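Local coordinates for ripening-associated protein (Musa acuminata, PDB 4PIT), which is a jacalin-family lectin, probably carbohydrate-binding in general, that holds mannose units at two sites in this crystal, at residues 28-40 with 83-95. The protein carries 1 engineered substitution. Numbering follows the deposited sequence. Where two conformers were deposited one is given.
Engineered in segment 83-95: T84 (natural residue His). With MAN (alpha-D-mannopyranose), chain G; MAN (alpha-D-mannopyranose), chain F; MAN (alpha-D-mannopyranose), chain C.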
loop_
_atom_site.group_PDB
_atom_site.type_symbol
_atom_site.label_atom_id
_atom_site.label_comp_id
_atom_site.label_asym_id
_atom_site.label_seq_id
_atom_site.Cartn_x
_atom_site.Cartn_y
_atom_site.Cartn_z
ATOM N N SER B 28 16.436 13.813 0.436
ATOM C CA SER B 28 15.353 14.760 0.654
ATOM C C SER B 28 14.330 14.646 -0.461
ATOM O O SER B 28 14.624 14.155 -1.564
ATOM C CB SER B 28 15.841 16.195 0.797
ATOM O OG SER B 28 16.430 16.667 -0.396
ATOM N N VAL B 29 13.095 15.031 -0.123
ATOM C CA VAL B 29 11.985 15.062 -1.047
ATOM C C VAL B 29 11.381 16.453 -0.949
ATOM O O VAL B 29 11.037 16.873 0.147
ATOM C CB VAL B 29 10.953 13.942 -0.729
ATOM C CG1 VAL B 29 9.698 14.068 -1.594
ATOM C CG2 VAL B 29 11.578 12.543 -0.909
ATOM N N LYS B 30 11.181 17.131 -2.075
ATOM C CA LYS B 30 10.566 18.452 -2.083
ATOM C C LYS B 30 9.276 18.303 -2.824
ATOM O O LYS B 30 9.294 17.964 -4.016
ATOM C CB LYS B 30 11.507 19.467 -2.762
ATOM C CG LYS B 30 11.037 20.906 -2.686
ATOM C CD LYS B 30 12.060 21.851 -3.336
ATOM C CE LYS B 30 13.302 22.100 -2.510
ATOM N NZ LYS B 30 14.284 22.925 -3.283
ATOM N N ILE B 31 8.150 18.487 -2.123
ATOM C CA ILE B 31 6.834 18.341 -2.737
ATOM C C ILE B 31 6.325 19.725 -3.118
ATOM O O ILE B 31 6.225 20.591 -2.246
ATOM C CB ILE B 31 5.863 17.633 -1.755
ATOM C CG1 ILE B 31 6.372 16.188 -1.411
ATOM C CG2 ILE B 31 4.412 17.601 -2.334
ATOM C CD1 ILE B 31 5.684 15.496 -0.155
ATOM N N PHE B 32 5.949 19.927 -4.404
ATOM C CA PHE B 32 5.404 21.211 -4.889
ATOM C C PHE B 32 3.928 21.071 -4.965
ATOM O O PHE B 32 3.431 20.131 -5.603
ATOM C CB PHE B 32 5.959 21.585 -6.261
ATOM C CG PHE B 32 7.449 21.826 -6.243
ATOM C CD1 PHE B 32 8.338 20.761 -6.354
ATOM C CD2 PHE B 32 7.953 23.123 -6.207
ATOM C CE1 PHE B 32 9.723 20.990 -6.406
ATOM C CE2 PHE B 32 9.339 23.357 -6.266
ATOM C CZ PHE B 32 10.208 22.281 -6.330
ATOM N N SER B 33 3.201 21.949 -4.284
ATOM C CA SER B 33 1.758 21.806 -4.289
ATOM C C SER B 33 1.044 23.126 -4.223
ATOM O O SER B 33 1.583 24.120 -3.714
ATOM C CB SER B 33 1.306 20.954 -3.099
ATOM O OG SER B 33 1.582 21.576 -1.851
ATOM N N GLY B 34 -0.209 23.089 -4.620
ATOM C CA GLY B 34 -1.104 24.245 -4.501
ATOM C C GLY B 34 -2.476 23.667 -4.250
ATOM O O GLY B 34 -2.700 23.028 -3.216
ATOM N N ASP B 35 -3.371 23.781 -5.252
ATOM C CA ASP B 35 -4.663 23.087 -5.173
ATOM C C ASP B 35 -4.397 21.570 -5.139
ATOM O O ASP B 35 -5.088 20.816 -4.447
ATOM C CB ASP B 35 -5.503 23.397 -6.403
ATOM C CG ASP B 35 -6.132 24.771 -6.499
ATOM O OD1 ASP B 35 -6.031 25.538 -5.524
ATOM O OD2 ASP B 35 -6.693 25.075 -7.560
ATOM N N VAL B 36 -3.397 21.131 -5.932
ATOM C CA VAL B 36 -3.037 19.710 -6.021
ATOM C C VAL B 36 -1.535 19.550 -5.863
ATOM O O VAL B 36 -0.830 20.535 -5.618
ATOM C CB VAL B 36 -3.525 19.075 -7.358
ATOM C CG1 VAL B 36 -5.049 19.134 -7.475
ATOM C CG2 VAL B 36 -2.855 19.701 -8.582
ATOM N N VAL B 37 -1.035 18.322 -6.044
ATOM C CA VAL B 37 0.412 18.100 -6.016
ATOM C C VAL B 37 0.904 18.312 -7.432
ATOM O O VAL B 37 0.550 17.556 -8.346
ATOM C CB VAL B 37 0.748 16.695 -5.468
ATOM C CG1 VAL B 37 2.267 16.482 -5.462
ATOM C CG2 VAL B 37 0.198 16.518 -4.050
ATOM N N ASP B 38 1.686 19.390 -7.633
ATOM C CA ASP B 38 2.207 19.729 -8.946
ATOM C C ASP B 38 3.365 18.849 -9.344
ATOM O O ASP B 38 3.542 18.556 -10.505
ATOM C CB ASP B 38 2.687 21.188 -8.920
ATOM C CG ASP B 38 1.510 22.145 -8.799
ATOM O OD1 ASP B 38 1.031 22.365 -7.648
ATOM O OD2 ASP B 38 1.015 22.605 -9.852
ATOM N N GLY B 39 4.211 18.492 -8.391
ATOM C CA GLY B 39 5.379 17.732 -8.759
ATOM C C GLY B 39 6.240 17.483 -7.561
ATOM O O GLY B 39 5.889 17.862 -6.434
ATOM N N VAL B 40 7.348 16.763 -7.769
ATOM C CA VAL B 40 8.252 16.420 -6.664
ATOM C C VAL B 40 9.699 16.423 -7.142
ATOM O O VAL B 40 9.973 15.862 -8.205
ATOM C CB VAL B 40 7.919 15.023 -6.046
ATOM C CG1 VAL B 40 8.784 14.726 -4.833
ATOM C CG2 VAL B 40 6.455 14.878 -5.671
ATOM N N TYR B 83 -8.972 16.764 -11.212
ATOM C CA TYR B 83 -8.635 18.178 -11.245
ATOM C C TYR B 83 -8.299 18.579 -12.669
ATOM O O TYR B 83 -7.437 17.984 -13.296
ATOM C CB TYR B 83 -7.453 18.445 -10.290
ATOM C CG TYR B 83 -7.051 19.900 -10.184
ATOM C CD1 TYR B 83 -7.765 20.788 -9.381
ATOM C CD2 TYR B 83 -5.908 20.375 -10.825
ATOM C CE1 TYR B 83 -7.331 22.105 -9.196
ATOM C CE2 TYR B 83 -5.491 21.689 -10.677
ATOM C CZ TYR B 83 -6.197 22.547 -9.851
ATOM O OH TYR B 83 -5.757 23.840 -9.725
ATOM N N THR B 84 -9.003 19.605 -13.188
ATOM C CA THR B 84 -8.857 20.072 -14.584
ATOM C C THR B 84 -9.090 18.918 -15.598
ATOM O O THR B 84 -8.609 18.967 -16.723
ATOM C CB THR B 84 -7.516 20.832 -14.834
ATOM O OG1 THR B 84 -6.396 19.921 -14.841
ATOM C CG2 THR B 84 -7.288 21.967 -13.827
ATOM N N GLY B 85 -9.908 17.941 -15.200
ATOM C CA GLY B 85 -10.204 16.782 -16.028
ATOM C C GLY B 85 -9.174 15.678 -15.979
ATOM O O GLY B 85 -9.281 14.711 -16.738
ATOM N N ALA B 86 -8.135 15.842 -15.131
ATOM C CA ALA B 86 -7.092 14.832 -14.982
ATOM C C ALA B 86 -7.230 14.141 -13.634
ATOM O O ALA B 86 -7.747 14.739 -12.681
ATOM C CB ALA B 86 -5.720 15.510 -15.076
ATOM N N VAL B 87 -6.762 12.885 -13.557
ATOM C CA VAL B 87 -6.767 12.111 -12.319
ATOM C C VAL B 87 -5.354 12.247 -11.780
ATOM O O VAL B 87 -4.421 11.672 -12.361
ATOM C CB VAL B 87 -7.186 10.642 -12.579
ATOM C CG1 VAL B 87 -7.058 9.813 -11.290
ATOM C CG2 VAL B 87 -8.623 10.585 -13.107
ATOM N N VAL B 88 -5.188 13.003 -10.696
ATOM C CA VAL B 88 -3.844 13.285 -10.172
ATOM C C VAL B 88 -3.801 13.170 -8.658
ATOM O O VAL B 88 -4.821 12.902 -8.010
ATOM C CB VAL B 88 -3.421 14.733 -10.598
ATOM C CG1 VAL B 88 -3.396 14.902 -12.126
ATOM C CG2 VAL B 88 -4.317 15.795 -9.933
ATOM N N LEU B 89 -2.613 13.365 -8.078
ATOM C CA LEU B 89 -2.520 13.398 -6.629
ATOM C C LEU B 89 -3.023 14.750 -6.173
ATOM O O LEU B 89 -2.428 15.788 -6.506
ATOM C CB LEU B 89 -1.068 13.165 -6.178
ATOM C CG LEU B 89 -0.566 11.741 -6.388
ATOM C CD1 LEU B 89 0.918 11.747 -6.419
ATOM C CD2 LEU B 89 -1.116 10.792 -5.288
ATOM N N GLY B 90 -4.145 14.756 -5.457
ATOM C CA GLY B 90 -4.676 15.990 -4.882
ATOM C C GLY B 90 -3.989 16.392 -3.586
ATOM O O GLY B 90 -3.906 17.581 -3.249
ATOM N N LYS B 91 -3.513 15.377 -2.835
ATOM C CA LYS B 91 -2.805 15.527 -1.564
ATOM C C LYS B 91 -1.764 14.440 -1.463
ATOM O O LYS B 91 -2.038 13.316 -1.892
ATOM C CB LYS B 91 -3.761 15.421 -0.366
ATOM C CG LYS B 91 -4.870 16.440 -0.342
ATOM C CD LYS B 91 -5.600 16.423 0.974
ATOM C CE LYS B 91 -6.682 17.459 0.933
ATOM N NZ LYS B 91 -7.487 17.448 2.197
ATOM N N LEU B 92 -0.631 14.749 -0.837
ATOM C CA LEU B 92 0.431 13.757 -0.630
ATOM C C LEU B 92 1.199 14.080 0.637
ATOM O O LEU B 92 1.674 15.197 0.830
ATOM C CB LEU B 92 1.378 13.734 -1.842
ATOM C CG LEU B 92 2.582 12.762 -1.772
ATOM C CD1 LEU B 92 2.103 11.316 -1.798
ATOM C CD2 LEU B 92 3.500 12.976 -2.959
ATOM N N GLY B 93 1.378 13.066 1.452
ATOM C CA GLY B 93 2.191 13.212 2.645
ATOM C C GLY B 93 3.033 11.986 2.897
ATOM O O GLY B 93 2.863 10.949 2.241
ATOM N N PHE B 94 3.953 12.113 3.873
ATOM C CA PHE B 94 4.845 11.011 4.247
ATOM C C PHE B 94 5.057 10.985 5.727
ATOM O O PHE B 94 5.015 12.040 6.377
ATOM C CB PHE B 94 6.236 11.198 3.600
ATOM C CG PHE B 94 6.268 10.995 2.108
ATOM C CD1 PHE B 94 6.035 12.057 1.239
ATOM C CD2 PHE B 94 6.524 9.739 1.570
ATOM C CE1 PHE B 94 6.065 11.865 -0.152
ATOM C CE2 PHE B 94 6.548 9.547 0.171
ATOM C CZ PHE B 94 6.319 10.615 -0.675
ATOM N N SER B 95 5.387 9.804 6.243
ATOM C CA SER B 95 5.801 9.593 7.622
ATOM C C SER B 95 7.227 9.107 7.638
ATOM O O SER B 95 7.612 8.311 6.794
ATOM C CB SER B 95 4.933 8.522 8.302
ATOM O OG SER B 95 3.551 8.800 8.174
HETATM C C1 MAN G . -2.778 26.888 -7.509
HETATM C C2 MAN G . -1.364 27.456 -7.468
HETATM C C3 MAN G . -0.530 26.931 -8.638
HETATM C C4 MAN G . -0.584 25.407 -8.735
HETATM C C5 MAN G . -2.033 24.919 -8.765
HETATM C C6 MAN G . -2.155 23.406 -8.704
HETATM O O2 MAN G . -0.781 27.111 -6.221
HETATM O O3 MAN G . 0.825 27.350 -8.530
HETATM O O4 MAN G . 0.065 25.020 -9.936
HETATM O O5 MAN G . -2.744 25.448 -7.631
HETATM O O6 MAN G . -1.585 22.866 -7.505
HETATM C C1 MAN F . -4.215 18.778 -17.376
HETATM C C2 MAN F . -3.381 19.063 -18.620
HETATM C C3 MAN F . -4.311 19.476 -19.761
HETATM C C4 MAN F . -5.326 18.366 -20.030
HETATM C C5 MAN F . -6.075 17.993 -18.750
HETATM C C6 MAN F . -6.921 16.744 -18.898
HETATM O O1 MAN F . -4.815 20.000 -16.896
HETATM O O2 MAN F . -2.746 17.866 -19.049
HETATM O O3 MAN F . -3.547 19.693 -20.939
HETATM O O4 MAN F . -6.267 18.828 -21.001
HETATM O O5 MAN F . -5.151 17.740 -17.673
HETATM O O6 MAN F . -6.168 15.621 -19.389
HETATM C C1 MAN C . -5.357 26.989 -9.928
HETATM C C2 MAN C . -4.892 27.453 -8.543
HETATM C C3 MAN C . -5.507 28.807 -8.189
HETATM C C4 MAN C . -5.253 29.826 -9.295
HETATM C C5 MAN C . -5.771 29.258 -10.614
HETATM C C6 MAN C . -5.564 30.158 -11.808
HETATM O O1 MAN C . -6.704 26.618 -9.879
HETATM O O2 MAN C . -3.473 27.535 -8.569
HETATM O O3 MAN C . -5.007 29.282 -6.943
HETATM O O4 MAN C . -5.897 31.059 -8.989
HETATM O O5 MAN C . -5.110 28.012 -10.899
HETATM O O6 MAN C . -6.439 29.789 -12.865
#
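V36 lays its CG1 over one face of the Y83 ring, a CH-pi contact 3.7 Å from CG1 to the ring centroid, while CG2 of the engineered T84 lies toward the rim of the opposite face. The Y83 ring swings out opposite its own backbone N (chi1 -177°), which carries OH to D35, where it donates to OD2 at 2.7 Å on the anti side of a carboxylate turned nearly perpendicular to the ring. Tyrosine suits the place, offering V36 a flat face and D35 a hydroxyl; aspartate supplies an oxygen with room for two donors, since OD2 also accepts from O1 of the chain C mannose. This is the GXXXD motif of the jacalin-related beta-prism fold: D35 N and V36 N donate to O5 and O6 of the chain G mannose, and the D38 carboxylate accepts from O6 at OD1 and from O4 at OD2. G34 suits a position where a side chain would strike the sugar. Behind the loop, V37 N gives L89 O a nearly straight bond of 2.9 Å, joining two faces of the prism. Inward from it the side chains that meet are apolar: branched V37 fits CG2 against L92 CB, and I31 extends CD1 of its longer branch to the F94 ring edge.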